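Local coordinates for protein rhino (Drosophila melanogaster, PDB 5XYV) that binds the N-terminal domain of Deadlock through its chromoshadow domain, probably as part of specifying germline piRNA clusters, at residues 17-22 with 28-33; 8-13 with 38-43. One frame throughout, in Å; residues are numbered along the deposited sequence.

Interaction 1: residues 17-22 with 28-33; sequences ILHCYQ and FMFVTW
The first beta hairpin of the chromoshadow domain holds Ile17-Gln22 against Phe28-Trp33, the two short segments running antiparallel at 162°. Tyr21 and Phe28 form a hydrogen-bonded pair, with Tyr21 N to Phe28 O at 3.0 Å and the return bond, Phe28 N to Tyr21 O, almost straight at 178°. Further along, Phe30 faces two residues at once: its O takes Leu18 N at 2.8 Å, while its N gives a 2.9 Å bond to His19 O. That is a classic beta bulge, which shifts the register by one residue between Ile17 and His19.

On the face that carries His19, Tyr21, Phe28 and Phe30, the Phe30 and His19 rings lie nearly parallel but slid apart, so they barely overlap; the closest atoms are His19 CD2 and Phe30 CD1, 3.4 Å apart. Tyr21 CB closes on the rim of the Phe30 ring near its plane, 3.6 Å from CE1. An alanine in place of Phe30 would probably open a gap beside His19 and Tyr21 CB and deprive Trp44 of the Deadlock chain of a ring partner.

On the other face, where helix 52-61 packs, the Met29 chain bends at chi2 (-80°) and chi3, bringing CE to within 3.7 Å of Ile17 CG2.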
loop_
_atom_site.group_PDB
_atom_site.type_symbol
_atom_site.label_atom_id
_atom_site.label_comp_id
_atom_site.label_asym_id
_atom_site.label_seq_id
_atom_site.Cartn_x
_atom_site.Cartn_y
_atom_site.Cartn_z
ATOM N N ILE B 17 -4.884 -1.301 -12.572
ATOM C CA ILE B 17 -4.140 -2.250 -11.736
ATOM C C ILE B 17 -5.141 -3.208 -11.141
ATOM O O ILE B 17 -5.968 -2.793 -10.327
ATOM C CB ILE B 17 -3.370 -1.571 -10.587
ATOM C CG1 ILE B 17 -2.439 -0.481 -11.126
ATOM C CG2 ILE B 17 -2.634 -2.614 -9.729
ATOM C CD1 ILE B 17 -1.444 0.060 -10.096
ATOM N N LEU B 18 -5.085 -4.476 -11.545
ATOM C CA LEU B 18 -6.086 -5.457 -11.129
ATOM C C LEU B 18 -5.792 -6.123 -9.802
ATOM O O LEU B 18 -6.707 -6.532 -9.092
ATOM C CB LEU B 18 -6.240 -6.552 -12.183
ATOM C CG LEU B 18 -6.440 -6.075 -13.611
ATOM C CD1 LEU B 18 -6.555 -7.247 -14.588
ATOM C CD2 LEU B 18 -7.661 -5.149 -13.675
ATOM N N HIS B 19 -4.516 -6.231 -9.456
ATOM C CA HIS B 19 -4.141 -7.176 -8.425
ATOM C C HIS B 19 -2.631 -7.079 -8.145
ATOM O O HIS B 19 -1.903 -6.466 -8.936
ATOM C CB HIS B 19 -4.580 -8.580 -8.896
ATOM C CG HIS B 19 -4.087 -9.699 -8.054
ATOM N ND1 HIS B 19 -4.347 -9.785 -6.698
ATOM C CD2 HIS B 19 -3.353 -10.789 -8.364
ATOM C CE1 HIS B 19 -3.784 -10.874 -6.217
ATOM N NE2 HIS B 19 -3.169 -11.504 -7.208
ATOM N N CYS B 20 -2.157 -7.625 -7.022
ATOM C CA CYS B 20 -0.712 -7.683 -6.796
ATOM C C CYS B 20 -0.300 -8.941 -6.042
ATOM O O CYS B 20 -1.115 -9.632 -5.463
ATOM C CB CYS B 20 -0.197 -6.451 -6.037
ATOM S SG CYS B 20 -0.733 -6.327 -4.325
ATOM N N TYR B 21 0.992 -9.227 -6.054
ATOM C CA TYR B 21 1.495 -10.412 -5.388
ATOM C C TYR B 21 2.883 -10.132 -4.845
ATOM O O TYR B 21 3.745 -9.602 -5.534
ATOM C CB TYR B 21 1.493 -11.606 -6.347
ATOM C CG TYR B 21 1.992 -12.887 -5.735
ATOM C CD1 TYR B 21 1.318 -13.481 -4.676
ATOM C CD2 TYR B 21 3.127 -13.522 -6.238
ATOM C CE1 TYR B 21 1.758 -14.662 -4.132
ATOM C CE2 TYR B 21 3.571 -14.702 -5.700
ATOM C CZ TYR B 21 2.886 -15.269 -4.643
ATOM O OH TYR B 21 3.335 -16.449 -4.098
ATOM N N GLN B 22 3.084 -10.458 -3.583
ATOM C CA GLN B 22 4.322 -10.133 -2.925
ATOM C C GLN B 22 5.144 -11.410 -2.864
ATOM O O GLN B 22 4.590 -12.482 -2.643
ATOM C CB GLN B 22 4.026 -9.555 -1.545
ATOM C CG GLN B 22 5.193 -8.956 -0.805
ATOM C CD GLN B 22 4.719 -8.084 0.348
ATOM O OE1 GLN B 22 3.871 -8.498 1.129
ATOM N NE2 GLN B 22 5.262 -6.876 0.457
ATOM N N PHE B 28 4.959 -7.475 -7.254
ATOM C CA PHE B 28 4.550 -7.407 -8.646
ATOM C C PHE B 28 3.113 -6.950 -8.730
ATOM O O PHE B 28 2.296 -7.296 -7.867
ATOM C CB PHE B 28 4.725 -8.758 -9.325
ATOM C CG PHE B 28 6.139 -9.093 -9.595
ATOM C CD1 PHE B 28 6.726 -8.715 -10.787
ATOM C CD2 PHE B 28 6.893 -9.791 -8.661
ATOM C CE1 PHE B 28 8.046 -9.017 -11.046
ATOM C CE2 PHE B 28 8.219 -10.094 -8.912
ATOM C CZ PHE B 28 8.791 -9.703 -10.101
ATOM N N MET B 29 2.831 -6.154 -9.756
ATOM C CA MET B 29 1.500 -5.676 -10.030
ATOM C C MET B 29 1.013 -6.304 -11.314
ATOM O O MET B 29 1.784 -6.455 -12.263
ATOM C CB MET B 29 1.489 -4.148 -10.138
ATOM C CG MET B 29 2.505 -3.457 -9.252
ATOM S SD MET B 29 1.923 -3.346 -7.552
ATOM C CE MET B 29 0.479 -2.297 -7.785
ATOM N N PHE B 30 -0.263 -6.669 -11.331
ATOM C CA PHE B 30 -0.894 -7.246 -12.502
ATOM C C PHE B 30 -1.776 -6.192 -13.125
ATOM O O PHE B 30 -2.722 -5.694 -12.501
ATOM C CB PHE B 30 -1.633 -8.522 -12.110
ATOM C CG PHE B 30 -0.718 -9.521 -11.461
ATOM C CD1 PHE B 30 -0.655 -9.650 -10.081
ATOM C CD2 PHE B 30 0.167 -10.258 -12.233
ATOM C CE1 PHE B 30 0.235 -10.534 -9.499
ATOM C CE2 PHE B 30 1.043 -11.140 -11.649
ATOM C CZ PHE B 30 1.075 -11.278 -10.286
ATOM N N VAL B 31 -1.429 -5.815 -14.350
ATOM C CA VAL B 31 -1.962 -4.592 -14.931
ATOM C C VAL B 31 -2.461 -4.788 -16.343
ATOM O O VAL B 31 -2.095 -5.740 -17.033
ATOM C CB VAL B 31 -0.900 -3.428 -14.970
ATOM C CG1 VAL B 31 -0.412 -3.069 -13.571
ATOM C CG2 VAL B 31 0.264 -3.763 -15.949
ATOM N N THR B 32 -3.301 -3.852 -16.759
ATOM C CA THR B 32 -3.746 -3.787 -18.143
ATOM C C THR B 32 -3.306 -2.451 -18.745
ATOM O O THR B 32 -3.071 -1.472 -18.024
ATOM C CB THR B 32 -5.260 -3.980 -18.249
ATOM O OG1 THR B 32 -5.917 -2.933 -17.532
ATOM C CG2 THR B 32 -5.647 -5.308 -17.633
ATOM N N TRP B 33 -3.167 -2.414 -20.060
ATOM C CA TRP B 33 -2.755 -1.190 -20.728
ATOM C C TRP B 33 -3.894 -0.696 -21.595
ATOM O O TRP B 33 -4.714 -1.497 -22.041
ATOM C CB TRP B 33 -1.499 -1.426 -21.569
ATOM C CG TRP B 33 -0.439 -2.133 -20.820
ATOM C CD1 TRP B 33 -0.182 -3.469 -20.822
ATOM C CD2 TRP B 33 0.524 -1.538 -19.944
ATOM N NE1 TRP B 33 0.882 -3.746 -19.995
ATOM C CE2 TRP B 33 1.336 -2.573 -19.446
ATOM C CE3 TRP B 33 0.774 -0.226 -19.528
ATOM C CZ2 TRP B 33 2.388 -2.337 -18.549
ATOM C CZ3 TRP B 33 1.804 0.007 -18.643
ATOM C CH2 TRP B 33 2.604 -1.040 -18.164
#

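Interaction 2: residues 8-13 with 38-43; sequences VNRGLD and SIDAVH
A salt bridge between Arg10 and Asp40 joins the short 3-10 turn ahead of the first strand to strand 39-43, at an edge of the three-stranded sheet of this chain. Little else crosses between the segments, which bury 179 Å² in all, so the contact is essentially one arginine reaching over to the strand. Its side chain leaves the turn nearly extended through CG and CD, then bends at chi3 (130°), which carries the guanidinium across to the carboxylate. The two flat groups end up nearly coplanar, their planes 18° apart. NH1 does the touching: it meets Asp40 OD1 at the edge of the guanidinium, and Asp40 OD2 lies 2.8 Å from the same NH1.

The modelled separation of Arg10 NH1 and Asp40 OD1, 2.4 Å, is very short and the N-H...O angle is only 127°, so the pairing is clearer than its exact length. Ser38 sits over one face of the guanidinium, with CB 3.5 Å from Arg10 NH2. Its OG also comes near NH2, but at a poor angle for a hydrogen bond.

Asp40 OD1 has further donors in Trp33 NE1 and Gly7 N, and the Arg10 side chain also packs on Trp33. OD1 is therefore shared by Arg10, Trp33 and the backbone of Gly7. Because Asp40 is buried, this combination of a positive charge and two N-H donors probably stabilises its negative charge and limits rotation of the carboxylate, fastening the N-terminal turn to the strand.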
loop_
_atom_site.group_PDB
_atom_site.type_symbol
_atom_site.label_atom_id
_atom_site.label_comp_id
_atom_site.label_asym_id
_atom_site.label_seq_id
_atom_site.Cartn_x
_atom_site.Cartn_y
_atom_site.Cartn_z
ATOM N N VAL B 8 6.057 -2.500 -19.531
ATOM C CA VAL B 8 6.233 -1.113 -19.956
ATOM C C VAL B 8 6.752 -1.089 -21.383
ATOM O O VAL B 8 6.538 -0.118 -22.104
ATOM C CB VAL B 8 7.197 -0.316 -19.019
ATOM C CG1 VAL B 8 6.601 -0.180 -17.629
ATOM C CG2 VAL B 8 8.559 -0.984 -18.928
ATOM N N ASN B 9 7.405 -2.177 -21.787
ATOM C CA ASN B 9 7.989 -2.282 -23.116
ATOM C C ASN B 9 6.969 -2.265 -24.257
ATOM O O ASN B 9 7.343 -2.054 -25.409
ATOM C CB ASN B 9 8.846 -3.540 -23.201
ATOM C CG ASN B 9 10.268 -3.289 -22.770
ATOM O OD1 ASN B 9 10.910 -2.353 -23.245
ATOM N ND2 ASN B 9 10.767 -4.110 -21.855
ATOM N N ARG B 10 5.691 -2.476 -23.945
ATOM C CA ARG B 10 4.636 -2.301 -24.936
ATOM C C ARG B 10 4.563 -0.850 -25.359
ATOM O O ARG B 10 4.014 -0.523 -26.411
ATOM C CB ARG B 10 3.280 -2.745 -24.392
ATOM C CG ARG B 10 3.204 -4.208 -24.067
ATOM C CD ARG B 10 1.808 -4.582 -23.600
ATOM N NE ARG B 10 1.338 -5.743 -24.351
ATOM C CZ ARG B 10 1.325 -6.983 -23.880
ATOM N NH1 ARG B 10 1.718 -7.225 -22.644
ATOM N NH2 ARG B 10 0.884 -7.974 -24.630
ATOM N N GLY B 11 5.114 0.016 -24.517
ATOM C CA GLY B 11 5.054 1.438 -24.737
ATOM C C GLY B 11 3.631 1.959 -24.679
ATOM O O GLY B 11 3.346 3.000 -25.263
ATOM N N LEU B 12 2.733 1.248 -23.995
ATOM C CA LEU B 12 1.363 1.749 -23.827
ATOM C C LEU B 12 1.144 2.422 -22.480
ATOM O O LEU B 12 1.963 2.299 -21.565
ATOM C CB LEU B 12 0.339 0.627 -23.996
ATOM C CG LEU B 12 0.494 -0.284 -25.208
ATOM C CD1 LEU B 12 -0.410 -1.503 -25.072
ATOM C CD2 LEU B 12 0.167 0.493 -26.474
ATOM N N ASP B 13 0.030 3.132 -22.364
ATOM C CA ASP B 13 -0.331 3.791 -21.119
ATOM C C ASP B 13 -1.090 2.859 -20.180
ATOM O O ASP B 13 -1.958 2.086 -20.609
ATOM C CB ASP B 13 -1.165 5.035 -21.409
ATOM C CG ASP B 13 -0.327 6.189 -21.916
ATOM O OD1 ASP B 13 0.891 6.230 -21.614
ATOM O OD2 ASP B 13 -0.886 7.054 -22.619
ATOM N N SER B 38 -4.309 -7.642 -23.020
ATOM C CA SER B 38 -3.479 -8.553 -22.223
ATOM C C SER B 38 -3.321 -8.094 -20.776
ATOM O O SER B 38 -3.492 -6.903 -20.478
ATOM C CB SER B 38 -2.093 -8.712 -22.864
ATOM O OG SER B 38 -2.188 -9.153 -24.198
ATOM N N ILE B 39 -2.995 -9.044 -19.893
ATOM C CA ILE B 39 -2.729 -8.770 -18.480
ATOM C C ILE B 39 -1.259 -9.058 -18.188
ATOM O O ILE B 39 -0.791 -10.170 -18.414
ATOM C CB ILE B 39 -3.623 -9.625 -17.533
ATOM C CG1 ILE B 39 -5.101 -9.483 -17.902
ATOM C CG2 ILE B 39 -3.388 -9.264 -16.046
ATOM C CD1 ILE B 39 -6.032 -10.223 -16.960
ATOM N N ASP B 40 -0.529 -8.065 -17.681
ATOM C CA ASP B 40 0.909 -8.235 -17.481
ATOM C C ASP B 40 1.321 -8.170 -16.013
ATOM O O ASP B 40 0.750 -7.401 -15.233
ATOM C CB ASP B 40 1.681 -7.167 -18.253
ATOM C CG ASP B 40 1.535 -7.307 -19.738
ATOM O OD1 ASP B 40 1.794 -6.319 -20.448
ATOM O OD2 ASP B 40 1.170 -8.400 -20.198
ATOM N N ALA B 41 2.323 -8.962 -15.647
ATOM C CA ALA B 41 2.977 -8.781 -14.365
ATOM C C ALA B 41 4.104 -7.785 -14.575
ATOM O O ALA B 41 4.952 -7.962 -15.458
ATOM C CB ALA B 41 3.506 -10.076 -13.812
ATOM N N VAL B 42 4.112 -6.750 -13.747
ATOM C CA VAL B 42 5.063 -5.665 -13.836
ATOM C C VAL B 42 5.648 -5.464 -12.456
ATOM O O VAL B 42 4.898 -5.354 -11.489
ATOM C CB VAL B 42 4.369 -4.390 -14.329
ATOM C CG1 VAL B 42 5.161 -3.149 -13.947
ATOM C CG2 VAL B 42 4.121 -4.483 -15.830
ATOM N N HIS B 43 6.970 -5.438 -12.338
ATOM C CA HIS B 43 7.565 -5.179 -11.025
ATOM C C HIS B 43 7.225 -3.759 -10.607
ATOM O O HIS B 43 7.152 -2.883 -11.473
ATOM C CB HIS B 43 9.075 -5.389 -11.035
ATOM C CG HIS B 43 9.684 -5.359 -9.676
ATOM N ND1 HIS B 43 10.081 -4.186 -9.057
ATOM C CD2 HIS B 43 9.934 -6.346 -8.784
ATOM C CE1 HIS B 43 10.574 -4.463 -7.869
ATOM N NE2 HIS B 43 10.488 -5.772 -7.671
#

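From the N terminus, the chain makes the 3-10 turn of residues 8-10, enters strand 14-23 and doubles back through strand 26-33: interaction 1 closes this tight hairpin, with five residues between its segments. Strand 39-43 follows, and interaction 2 closes a longer loop by bringing 38-43 back to 8-13; the hairpin lies wholly within that span, so the two closures nest and do not cross. Strand 26-33 connects them physically. Met29 O accepts a probable hydrogen bond from Val42 N at 2.8 Å, and Phe30 CE2 packs on Ala41 CB. Together the contacts tie the N-terminal turn, the hairpin and strand 39-43 into one compact unit.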